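Local structure of B12-binding domain-containing protein (Kitasatospora setae, 6WTF) at residues 219-224 with 267-272; 306-311 with 329-334; 37-42 with 203-208. The protein probably methylates C2 of tryptophan, binding cobalamin, a [4Fe-4S] cluster and S-adenosylmethionine as a B12-dependent radical SAM enzyme. All coordinates share one frame; numbering follows the deposited sequence.

Contact 1 (219-224 with 267-272). With SA8 (S-5'-azamethionine-5'-deoxyadenosine), chain E.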
loop_
_atom_site.group_PDB
_atom_site.type_symbol
_atom_site.label_atom_id
_atom_site.label_comp_id
_atom_site.label_asym_id
_atom_site.label_seq_id
_atom_site.Cartn_x
_atom_site.Cartn_y
_atom_site.Cartn_z
ATOM N N GLY A 219 -13.338 -5.358 2.896
ATOM C CA GLY A 219 -13.619 -3.975 2.592
ATOM C C GLY A 219 -12.531 -3.095 3.195
ATOM O O GLY A 219 -11.648 -3.558 3.915
ATOM N N SER A 220 -12.620 -1.799 2.902
ATOM C CA SER A 220 -11.576 -0.860 3.301
ATOM C C SER A 220 -12.192 0.461 3.733
ATOM O O SER A 220 -13.292 0.820 3.305
ATOM C CB SER A 220 -10.584 -0.611 2.163
ATOM O OG SER A 220 -11.264 -0.263 0.971
ATOM N N ILE A 221 -11.473 1.180 4.591
ATOM C CA ILE A 221 -11.944 2.466 5.095
ATOM C C ILE A 221 -10.743 3.325 5.448
ATOM O O ILE A 221 -9.798 2.865 6.099
ATOM C CB ILE A 221 -12.889 2.322 6.309
ATOM C CG1 ILE A 221 -13.372 3.697 6.770
ATOM C CG2 ILE A 221 -12.235 1.560 7.454
ATOM C CD1 ILE A 221 -14.181 4.422 5.729
ATOM N N LEU A 222 -10.787 4.576 5.004
ATOM C CA LEU A 222 -9.752 5.561 5.276
ATOM C C LEU A 222 -10.259 6.528 6.335
ATOM O O LEU A 222 -11.347 7.094 6.193
ATOM C CB LEU A 222 -9.390 6.322 4.002
ATOM C CG LEU A 222 -8.436 7.505 4.164
ATOM C CD1 LEU A 222 -7.063 7.005 4.552
ATOM C CD2 LEU A 222 -8.379 8.323 2.869
ATOM N N THR A 223 -9.475 6.718 7.391
ATOM C CA THR A 223 -9.812 7.717 8.394
ATOM C C THR A 223 -8.932 8.954 8.331
ATOM O O THR A 223 -9.369 10.027 8.751
ATOM C CB THR A 223 -9.719 7.116 9.801
ATOM O OG1 THR A 223 -8.383 7.266 10.290
ATOM C CG2 THR A 223 -10.070 5.636 9.759
ATOM N N LYS A 224 -7.712 8.832 7.811
ATOM C CA LYS A 224 -6.808 9.967 7.721
ATOM C C LYS A 224 -5.698 9.651 6.731
ATOM O O LYS A 224 -5.210 8.519 6.668
ATOM C CB LYS A 224 -6.217 10.322 9.094
ATOM C CG LYS A 224 -5.557 9.147 9.831
ATOM C CD LYS A 224 -5.623 9.351 11.349
ATOM C CE LYS A 224 -5.425 8.045 12.129
ATOM N NZ LYS A 224 -4.091 7.416 11.873
ATOM N N GLN A 267 -13.629 -4.923 7.507
ATOM C CA GLN A 267 -13.147 -3.663 6.951
ATOM C C GLN A 267 -11.722 -3.406 7.429
ATOM O O GLN A 267 -11.460 -3.356 8.636
ATOM C CB GLN A 267 -14.078 -2.509 7.330
ATOM C CG GLN A 267 -15.514 -2.696 6.823
ATOM C CD GLN A 267 -16.443 -1.557 7.222
ATOM O OE1 GLN A 267 -15.993 -0.499 7.670
ATOM N NE2 GLN A 267 -17.752 -1.778 7.077
ATOM N N HIS A 268 -10.807 -3.239 6.482
ATOM C CA HIS A 268 -9.409 -2.975 6.787
ATOM C C HIS A 268 -9.156 -1.480 6.678
ATOM O O HIS A 268 -9.474 -0.870 5.650
ATOM C CB HIS A 268 -8.483 -3.736 5.837
ATOM C CG HIS A 268 -7.087 -3.906 6.359
ATOM N ND1 HIS A 268 -6.266 -2.840 6.657
ATOM C CD2 HIS A 268 -6.369 -5.022 6.631
ATOM C CE1 HIS A 268 -5.105 -3.291 7.098
ATOM N NE2 HIS A 268 -5.141 -4.611 7.093
ATOM N N THR A 269 -8.610 -0.887 7.738
ATOM C CA THR A 269 -8.274 0.526 7.668
ATOM C C THR A 269 -7.144 0.729 6.672
ATOM O O THR A 269 -6.283 -0.133 6.493
ATOM C CB THR A 269 -7.878 1.076 9.036
ATOM O OG1 THR A 269 -6.735 0.368 9.540
ATOM C CG2 THR A 269 -9.039 0.944 9.993
ATOM N N THR A 270 -7.184 1.865 5.976
ATOM C CA THR A 270 -6.184 2.179 4.966
ATOM C C THR A 270 -5.328 3.371 5.371
ATOM O O THR A 270 -4.670 3.977 4.521
ATOM C CB THR A 270 -6.845 2.417 3.608
ATOM O OG1 THR A 270 -7.728 3.541 3.684
ATOM C CG2 THR A 270 -7.634 1.183 3.183
ATOM N N ASP A 271 -5.337 3.727 6.653
ATOM C CA ASP A 271 -4.403 4.715 7.162
ATOM C C ASP A 271 -2.979 4.185 7.065
ATOM O O ASP A 271 -2.739 2.976 7.001
ATOM C CB ASP A 271 -4.708 5.056 8.622
ATOM C CG ASP A 271 -6.124 5.543 8.828
ATOM O OD1 ASP A 271 -6.773 5.954 7.845
ATOM O OD2 ASP A 271 -6.594 5.506 9.983
ATOM N N SER A 272 -2.023 5.113 7.042
ATOM C CA SER A 272 -0.630 4.712 7.193
ATOM C C SER A 272 -0.444 3.910 8.473
ATOM O O SER A 272 0.113 2.807 8.454
ATOM C CB SER A 272 0.277 5.943 7.179
ATOM O OG SER A 272 0.363 6.481 5.876
HETATM N N SA8 E . 1.408 1.382 6.553
HETATM C CA SA8 E . 2.472 0.363 6.590
HETATM C C SA8 E . 2.522 -0.393 5.269
HETATM O O SA8 E . 3.727 -0.746 4.946
HETATM O OXT SA8 E . 1.530 -0.631 4.597
HETATM C CB SA8 E . 2.287 -0.635 7.778
HETATM C CG SA8 E . 3.610 -1.227 8.244
HETATM N ND SA8 E . 4.136 -2.266 7.355
HETATM C CE SA8 E . 3.191 -3.383 7.246
HETATM C "C5'" SA8 E . 5.487 -2.668 7.734
HETATM C "C4'" SA8 E . 6.040 -3.790 6.875
HETATM O "O4'" SA8 E . 5.962 -3.424 5.481
HETATM C "C3'" SA8 E . 7.524 -4.041 7.100
HETATM O "O3'" SA8 E . 7.741 -4.862 8.242
HETATM C "C2'" SA8 E . 7.923 -4.745 5.800
HETATM O "O2'" SA8 E . 7.643 -6.139 5.861
HETATM C "C1'" SA8 E . 7.011 -4.059 4.767
HETATM N N9 SA8 E . 7.681 -3.060 3.940
HETATM C C8 SA8 E . 7.394 -1.723 3.852
HETATM N N7 SA8 E . 8.181 -1.059 3.040
HETATM C C5 SA8 E . 9.048 -2.029 2.556
HETATM C C6 SA8 E . 10.121 -1.977 1.643
HETATM N N6 SA8 E . 10.558 -0.849 1.067
HETATM N N1 SA8 E . 10.755 -3.135 1.353
HETATM C C2 SA8 E . 10.347 -4.259 1.950
HETATM N N3 SA8 E . 9.361 -4.426 2.835
HETATM C C4 SA8 E . 8.746 -3.268 3.098
HETATM O O HOH W 1 -2.619 7.635 7.652
#

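Contact 2 (306-311 with 329-334). With TRP (tryptophan), chain F; SA8 (S-5'-azamethionine-5'-deoxyadenosine), chain E.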
loop_
_atom_site.group_PDB
_atom_site.type_symbol
_atom_site.label_atom_id
_atom_site.label_comp_id
_atom_site.label_asym_id
_atom_site.label_seq_id
_atom_site.Cartn_x
_atom_site.Cartn_y
_atom_site.Cartn_z
ATOM N N TRP A 306 -10.179 -4.421 10.933
ATOM C CA TRP A 306 -8.788 -4.849 10.861
ATOM C C TRP A 306 -7.923 -3.623 10.606
ATOM O O TRP A 306 -8.249 -2.804 9.742
ATOM C CB TRP A 306 -8.592 -5.896 9.762
ATOM C CG TRP A 306 -9.552 -7.052 9.875
ATOM C CD1 TRP A 306 -10.821 -7.116 9.375
ATOM C CD2 TRP A 306 -9.325 -8.298 10.553
ATOM N NE1 TRP A 306 -11.394 -8.325 9.689
ATOM C CE2 TRP A 306 -10.497 -9.069 10.412
ATOM C CE3 TRP A 306 -8.245 -8.837 11.258
ATOM C CZ2 TRP A 306 -10.621 -10.352 10.950
ATOM C CZ3 TRP A 306 -8.366 -10.108 11.793
ATOM C CH2 TRP A 306 -9.549 -10.851 11.637
ATOM N N VAL A 307 -6.831 -3.486 11.366
ATOM C CA VAL A 307 -6.086 -2.236 11.417
ATOM C C VAL A 307 -4.583 -2.478 11.320
ATOM O O VAL A 307 -4.082 -3.582 11.550
ATOM C CB VAL A 307 -6.402 -1.432 12.701
ATOM C CG1 VAL A 307 -7.869 -1.043 12.746
ATOM C CG2 VAL A 307 -6.020 -2.236 13.941
ATOM N N TYR A 308 -3.873 -1.412 10.953
ATOM C CA TYR A 308 -2.423 -1.312 11.063
ATOM C C TYR A 308 -2.075 -0.472 12.284
ATOM O O TYR A 308 -2.737 0.532 12.562
ATOM C CB TYR A 308 -1.805 -0.661 9.821
ATOM C CG TYR A 308 -1.491 -1.597 8.674
ATOM C CD1 TYR A 308 -0.941 -2.854 8.897
ATOM C CD2 TYR A 308 -1.734 -1.211 7.361
ATOM C CE1 TYR A 308 -0.651 -3.703 7.835
ATOM C CE2 TYR A 308 -1.450 -2.048 6.301
ATOM C CZ TYR A 308 -0.911 -3.291 6.541
ATOM O OH TYR A 308 -0.629 -4.115 5.476
ATOM N N CYS A 309 -1.049 -0.885 13.020
ATOM C CA CYS A 309 -0.591 -0.108 14.161
ATOM C C CYS A 309 0.928 -0.142 14.250
ATOM O O CYS A 309 1.581 -1.067 13.758
ATOM C CB CYS A 309 -1.189 -0.614 15.489
ATOM S SG CYS A 309 -2.880 -0.042 15.853
ATOM N N GLN A 310 1.474 0.894 14.861
ATOM C CA GLN A 310 2.826 0.890 15.386
ATOM C C GLN A 310 2.778 0.497 16.855
ATOM O O GLN A 310 1.722 0.591 17.490
ATOM C CB GLN A 310 3.463 2.268 15.217
ATOM C CG GLN A 310 3.918 2.548 13.807
ATOM C CD GLN A 310 5.021 1.613 13.370
ATOM O OE1 GLN A 310 6.142 1.676 13.878
ATOM N NE2 GLN A 310 4.711 0.732 12.433
ATOM N N PRO A 311 3.895 0.025 17.423
ATOM C CA PRO A 311 3.856 -0.449 18.817
ATOM C C PRO A 311 3.419 0.613 19.808
ATOM O O PRO A 311 2.889 0.269 20.871
ATOM C CB PRO A 311 5.297 -0.904 19.069
ATOM C CG PRO A 311 5.812 -1.254 17.703
ATOM C CD PRO A 311 5.212 -0.214 16.805
ATOM N N GLY A 329 -8.527 -7.738 14.566
ATOM C CA GLY A 329 -7.111 -8.030 14.457
ATOM C C GLY A 329 -6.292 -6.767 14.337
ATOM O O GLY A 329 -6.761 -5.743 13.830
ATOM N N VAL A 330 -5.050 -6.847 14.806
ATOM C CA VAL A 330 -4.093 -5.753 14.717
ATOM C C VAL A 330 -2.806 -6.294 14.111
ATOM O O VAL A 330 -2.261 -7.293 14.588
ATOM C CB VAL A 330 -3.809 -5.122 16.096
ATOM C CG1 VAL A 330 -2.728 -4.049 15.978
ATOM C CG2 VAL A 330 -5.083 -4.547 16.700
ATOM N N ASN A 331 -2.342 -5.651 13.047
ATOM C CA ASN A 331 -1.016 -5.889 12.496
ATOM C C ASN A 331 -0.108 -4.776 13.002
ATOM O O ASN A 331 -0.376 -3.595 12.748
ATOM C CB ASN A 331 -1.055 -5.924 10.966
ATOM C CG ASN A 331 0.313 -6.152 10.341
ATOM O OD1 ASN A 331 1.245 -5.382 10.559
ATOM N ND2 ASN A 331 0.432 -7.213 9.552
ATOM N N VAL A 332 0.940 -5.148 13.738
ATOM C CA VAL A 332 1.869 -4.195 14.337
ATOM C C VAL A 332 3.228 -4.339 13.658
ATOM O O VAL A 332 3.811 -5.432 13.626
ATOM C CB VAL A 332 1.977 -4.376 15.861
ATOM C CG1 VAL A 332 2.369 -5.803 16.230
ATOM C CG2 VAL A 332 2.966 -3.375 16.439
ATOM N N GLY A 333 3.727 -3.233 13.115
ATOM C CA GLY A 333 5.029 -3.227 12.482
ATOM C C GLY A 333 6.151 -3.002 13.473
ATOM O O GLY A 333 6.831 -1.970 13.433
ATOM N N SER A 334 6.349 -3.963 14.377
ATOM C CA SER A 334 7.441 -3.858 15.337
ATOM C C SER A 334 8.787 -3.854 14.623
ATOM O O SER A 334 9.714 -3.144 15.031
ATOM C CB SER A 334 7.361 -5.002 16.343
ATOM O OG SER A 334 6.099 -5.013 16.987
HETATM N N TRP F . 2.672 -7.894 5.729
HETATM C CA TRP F . 1.610 -7.016 5.248
HETATM C C TRP F . 0.314 -7.304 5.993
HETATM O O TRP F . -0.638 -6.522 5.938
HETATM C CB TRP F . 1.401 -7.182 3.737
HETATM C CG TRP F . 2.675 -7.107 2.944
HETATM C CD1 TRP F . 3.364 -8.152 2.408
HETATM C CD2 TRP F . 3.411 -5.924 2.603
HETATM N NE1 TRP F . 4.484 -7.697 1.754
HETATM C CE2 TRP F . 4.537 -6.332 1.859
HETATM C CE3 TRP F . 3.227 -4.560 2.855
HETATM C CZ2 TRP F . 5.478 -5.429 1.367
HETATM C CZ3 TRP F . 4.165 -3.662 2.360
HETATM C CH2 TRP F . 5.274 -4.102 1.624
HETATM O OXT TRP F . 0.201 -8.334 6.666
HETATM N N SA8 E . 1.408 1.382 6.553
HETATM C CA SA8 E . 2.472 0.363 6.590
HETATM C C SA8 E . 2.522 -0.393 5.269
HETATM O O SA8 E . 3.727 -0.746 4.946
HETATM O OXT SA8 E . 1.530 -0.631 4.597
HETATM C CB SA8 E . 2.287 -0.635 7.778
HETATM C CG SA8 E . 3.610 -1.227 8.244
HETATM N ND SA8 E . 4.136 -2.266 7.355
HETATM C CE SA8 E . 3.191 -3.383 7.246
HETATM C "C5'" SA8 E . 5.487 -2.668 7.734
HETATM C "C4'" SA8 E . 6.040 -3.790 6.875
HETATM O "O4'" SA8 E . 5.962 -3.424 5.481
HETATM C "C3'" SA8 E . 7.524 -4.041 7.100
HETATM O "O3'" SA8 E . 7.741 -4.862 8.242
HETATM C "C2'" SA8 E . 7.923 -4.745 5.800
HETATM O "O2'" SA8 E . 7.643 -6.139 5.861
HETATM C "C1'" SA8 E . 7.011 -4.059 4.767
HETATM N N9 SA8 E . 7.681 -3.060 3.940
HETATM C C8 SA8 E . 7.394 -1.723 3.852
HETATM N N7 SA8 E . 8.181 -1.059 3.040
HETATM C C5 SA8 E . 9.048 -2.029 2.556
HETATM C C6 SA8 E . 10.121 -1.977 1.643
HETATM N N6 SA8 E . 10.558 -0.849 1.067
HETATM N N1 SA8 E . 10.755 -3.135 1.353
HETATM C C2 SA8 E . 10.347 -4.259 1.950
HETATM N N3 SA8 E . 9.361 -4.426 2.835
HETATM C C4 SA8 E . 8.746 -3.268 3.098
HETATM O O HOH W 2 6.218 -0.610 10.440
#

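Contact 3 (37-42 with 203-208)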
loop_
_atom_site.group_PDB
_atom_site.type_symbol
_atom_site.label_atom_id
_atom_site.label_comp_id
_atom_site.label_asym_id
_atom_site.label_seq_id
_atom_site.Cartn_x
_atom_site.Cartn_y
_atom_site.Cartn_z
ATOM N N GLU A 37 -17.041 7.036 -15.226
ATOM C CA GLU A 37 -17.179 5.617 -15.514
ATOM C C GLU A 37 -15.874 4.913 -15.168
ATOM O O GLU A 37 -14.788 5.417 -15.466
ATOM C CB GLU A 37 -17.558 5.377 -16.982
ATOM C CG GLU A 37 -18.988 5.816 -17.313
ATOM C CD GLU A 37 -19.374 5.587 -18.764
ATOM O OE1 GLU A 37 -18.479 5.596 -19.630
ATOM O OE2 GLU A 37 -20.577 5.397 -19.040
ATOM N N VAL A 38 -15.987 3.757 -14.520
ATOM C CA VAL A 38 -14.839 2.974 -14.079
ATOM C C VAL A 38 -14.757 1.717 -14.932
ATOM O O VAL A 38 -15.753 0.997 -15.086
ATOM C CB VAL A 38 -14.942 2.612 -12.585
ATOM C CG1 VAL A 38 -13.742 1.780 -12.151
ATOM C CG2 VAL A 38 -15.064 3.863 -11.730
ATOM N N LEU A 39 -13.576 1.459 -15.494
ATOM C CA LEU A 39 -13.249 0.174 -16.107
ATOM C C LEU A 39 -12.303 -0.551 -15.160
ATOM O O LEU A 39 -11.161 -0.118 -14.961
ATOM C CB LEU A 39 -12.611 0.343 -17.484
ATOM C CG LEU A 39 -13.527 0.766 -18.630
ATOM C CD1 LEU A 39 -12.732 0.834 -19.926
ATOM C CD2 LEU A 39 -14.709 -0.182 -18.763
ATOM N N ASP A 40 -12.775 -1.642 -14.574
ATOM C CA ASP A 40 -12.017 -2.400 -13.585
ATOM C C ASP A 40 -11.540 -3.686 -14.249
ATOM O O ASP A 40 -12.350 -4.557 -14.583
ATOM C CB ASP A 40 -12.874 -2.686 -12.356
ATOM C CG ASP A 40 -12.070 -3.207 -11.185
ATOM O OD1 ASP A 40 -10.831 -3.365 -11.301
ATOM O OD2 ASP A 40 -12.689 -3.455 -10.133
ATOM N N LEU A 41 -10.230 -3.803 -14.437
ATOM C CA LEU A 41 -9.657 -4.938 -15.145
ATOM C C LEU A 41 -9.231 -6.074 -14.221
ATOM O O LEU A 41 -8.713 -7.082 -14.712
ATOM C CB LEU A 41 -8.463 -4.475 -15.987
ATOM C CG LEU A 41 -8.732 -3.292 -16.921
ATOM C CD1 LEU A 41 -7.463 -2.905 -17.684
ATOM C CD2 LEU A 41 -9.895 -3.583 -17.888
ATOM N N THR A 42 -9.440 -5.938 -12.905
ATOM C CA THR A 42 -9.014 -6.969 -11.960
ATOM C C THR A 42 -9.652 -8.318 -12.274
ATOM O O THR A 42 -9.006 -9.363 -12.150
ATOM C CB THR A 42 -9.344 -6.538 -10.529
ATOM O OG1 THR A 42 -8.792 -5.240 -10.285
ATOM C CG2 THR A 42 -8.767 -7.524 -9.513
ATOM N N VAL A 203 -23.205 -1.849 -9.435
ATOM C CA VAL A 203 -23.447 -0.751 -10.368
ATOM C C VAL A 203 -22.469 -0.885 -11.530
ATOM O O VAL A 203 -21.252 -0.953 -11.295
ATOM C CB VAL A 203 -23.308 0.620 -9.691
ATOM C CG1 VAL A 203 -23.626 1.730 -10.691
ATOM C CG2 VAL A 203 -24.229 0.720 -8.489
ATOM N N PRO A 204 -22.943 -0.944 -12.774
ATOM C CA PRO A 204 -22.022 -1.006 -13.916
ATOM C C PRO A 204 -21.157 0.240 -14.005
ATOM O O PRO A 204 -21.588 1.349 -13.677
ATOM C CB PRO A 204 -22.960 -1.115 -15.123
ATOM C CG PRO A 204 -24.246 -1.644 -14.561
ATOM C CD PRO A 204 -24.350 -1.065 -13.187
ATOM N N ARG A 205 -19.917 0.037 -14.453
ATOM C CA ARG A 205 -18.942 1.111 -14.646
ATOM C C ARG A 205 -18.741 1.929 -13.373
ATOM O O ARG A 205 -18.468 3.132 -13.423
ATOM C CB ARG A 205 -19.328 2.011 -15.826
ATOM C CG ARG A 205 -19.575 1.221 -17.106
ATOM C CD ARG A 205 -18.796 1.762 -18.294
ATOM N NE ARG A 205 -18.864 0.854 -19.441
ATOM C CZ ARG A 205 -19.464 1.140 -20.597
ATOM N NH1 ARG A 205 -20.055 2.319 -20.779
ATOM N NH2 ARG A 205 -19.471 0.247 -21.580
ATOM N N LYS A 206 -18.882 1.274 -12.225
ATOM C CA LYS A 206 -18.492 1.818 -10.935
ATOM C C LYS A 206 -17.773 0.707 -10.185
ATOM O O LYS A 206 -17.939 -0.474 -10.498
ATOM C CB LYS A 206 -19.706 2.328 -10.136
ATOM C CG LYS A 206 -20.462 3.476 -10.803
ATOM C CD LYS A 206 -19.668 4.772 -10.728
ATOM C CE LYS A 206 -20.445 5.955 -11.283
ATOM N NZ LYS A 206 -20.738 5.797 -12.738
ATOM N N VAL A 207 -16.941 1.088 -9.211
ATOM C CA VAL A 207 -16.251 0.085 -8.406
ATOM C C VAL A 207 -17.279 -0.753 -7.659
ATOM O O VAL A 207 -18.165 -0.219 -6.982
ATOM C CB VAL A 207 -15.256 0.753 -7.445
ATOM C CG1 VAL A 207 -14.825 -0.227 -6.357
ATOM C CG2 VAL A 207 -14.045 1.259 -8.210
ATOM N N ASP A 208 -17.162 -2.077 -7.789
ATOM C CA ASP A 208 -18.131 -3.036 -7.247
ATOM C C ASP A 208 -17.581 -3.608 -5.942
ATOM O O ASP A 208 -16.907 -4.637 -5.924
ATOM C CB ASP A 208 -18.417 -4.128 -8.270
ATOM C CG ASP A 208 -19.587 -5.008 -7.881
ATOM O OD1 ASP A 208 -20.096 -4.876 -6.745
ATOM O OD2 ASP A 208 -19.999 -5.836 -8.720
HETATM O O HOH W 3 -15.258 -3.055 -9.622
#

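Contact 1 (219-224 with 267-272)
The carboxylate of D271 reaches across to the segment T223-K224 just after the strand and is gripped there by both of its oxygens. OD1 takes two backbone donors: T223 N lies 2.8 Å from D271 OD1 on its syn lone pair, whereas K224 N, 3.0 Å from the same oxygen, comes from well above the carboxylate plane. OD2 receives the hydroxyl T223 OG1 at 2.5 Å, again on the syn side. The T223 hydroxyl can reach it because OG1 stands between its own backbone N and carbonyl carbon (chi1 88°). K224 crosses the same group at about a right angle, with CE 3.5 Å from D271 OD2; the bend at chi4 (61°) sets only the direction of NZ, which makes a long salt bridge there and hydrogen bonds to F274 O and L276 O. With an alanine at D271, the amides of T223 and K224 would probably lose their acceptor, the T223 hydroxyl would be free to turn and the K224 ammonium would lose its distant counter-charge. Next along, L222 crosses T270 at about a right angle, L222 CB resting 3.3 Å from T270 OG1, while the methyl T270 CG2 meets S220 CB at 3.6 Å. Before this point the backbones pair as parallel strands: H268 N bonds G219 O at 2.7 Å, almost straight at 174°, and I221 N and T270 N continue the ladder. The H268 ring is fixed by ND1 donating in the ring plane to T269 O. S272 O accepts the amino group of the bound SAM analogue. Strand 219-221 thus lies beside strand 266-269, which has strand 304-309 as its other neighbour; helix 249-261 packs on I221 and Q267, helix 278-294 on T223 and K224, and Y20 of helix 20-31 on S220, I221 and T270.

Contact 2 (306-311 with 329-334)
Y308 and N331 stand side by side on one face of a parallel strand pair, the amide carbon N331 CG 3.6 Å from Y308 CE1 at the ring edge, with amide and ring planes nearly perpendicular (89°). Their polar ends converge on the bound tryptophan: Y308 OH gives a very short bond of 2.5 Å to the carboxylate oxygen O of that ligand, and N331 ND2, which is hydrogen-bonded to E377, approaches its other oxygen, OXT. One face of the Y308 ring carries CB of the SAM analogue over its centre. Packing is close at the start of the pair, where the indole of W306 lies against the backbone of G329 (W306 CE3 to G329 CA 3.5 Å); G329 has no CB, and the ring occupies the place where one would stand. On the other face V307 CG2 meets V330 CG2 at 3.7 Å, and C309 CB rests on V330 CG1. The backbone ladder is firm in the middle, with N331 N to V307 O nearly straight (176°) and C309 N only 2.8 Å from N331 O, but weak at V307 N. Toward the C-terminal end the fit is looser and more polar. G333 centres an inverse gamma turn, and a water accepts from Q310 NE2 and donates weakly to G333 O; Q310 OE1 is held by Y354 and K346. P311 still covers V332, CG to CG2 at 3.8 Å. With helix 316-325 between them, strands 304-309 and 327-335 form a beta-alpha-beta unit of the radical SAM barrel, whose C-terminal strand ends carry the substrate and SAM site.

Contact 3 (37-42 with 203-208)
V38 N donates to R205 O at 2.8 Å, the one direct hydrogen bond joining strand 35-40 to the loop 203-208. The donor sits well above the carbonyl plane, 55° out of it. A type II turn from V203 to K206 presents this carbonyl, with R205 in a left-handed backbone conformation. Beside it the side chains of E37 and R205 run the same way: E37 CB lies 4.0 Å from R205 CD, and at their ends E37 OE2 meets R205 NH1 at the guanidinium edge in a salt bridge of 3.6 Å, the two planes 72° apart. E37 OE1 has a salt bridge to R59 and a hydrogen bond with Y55, and R205 NH2 a salt bridge to E58. V38 turns toward the loop, where its CG1 touches V207 CG2 at 4.0 Å, and L22 of helix 20-31 packs on both valines. Farther along, a water bridges D40 OD2, 2.6 Å away, and D208 N, just before helix 209-216. The linking loop is thus fastened to the edge strand of the B12-binding sheet by mixed chemistry: a single backbone bond and a salt bridge added to aliphatic packing, with a water bridging beyond them.

Contacts 1 and 2 are buried neighbours in the same barrel sheet: strand 266-269 of the first pairs with strand 304-309 of the second, T269 N lying 2.8 Å from W306 O, and both touch the SAM analogue. Contact 3 lies apart, at the outer edge of the cobalamin domain's sheet, its nearest atoms about 8 Å from contact 1 and about 17 Å from contact 2. It includes partly exposed residues. The chemistry follows the place: contact 1 closes its strand pair with a buried aspartate binding the backbone that follows the strand, contact 2 joins apolar packing to ligand-binding polar groups, and contact 3 adds a single backbone bond, charge pairs and water to aliphatic packing.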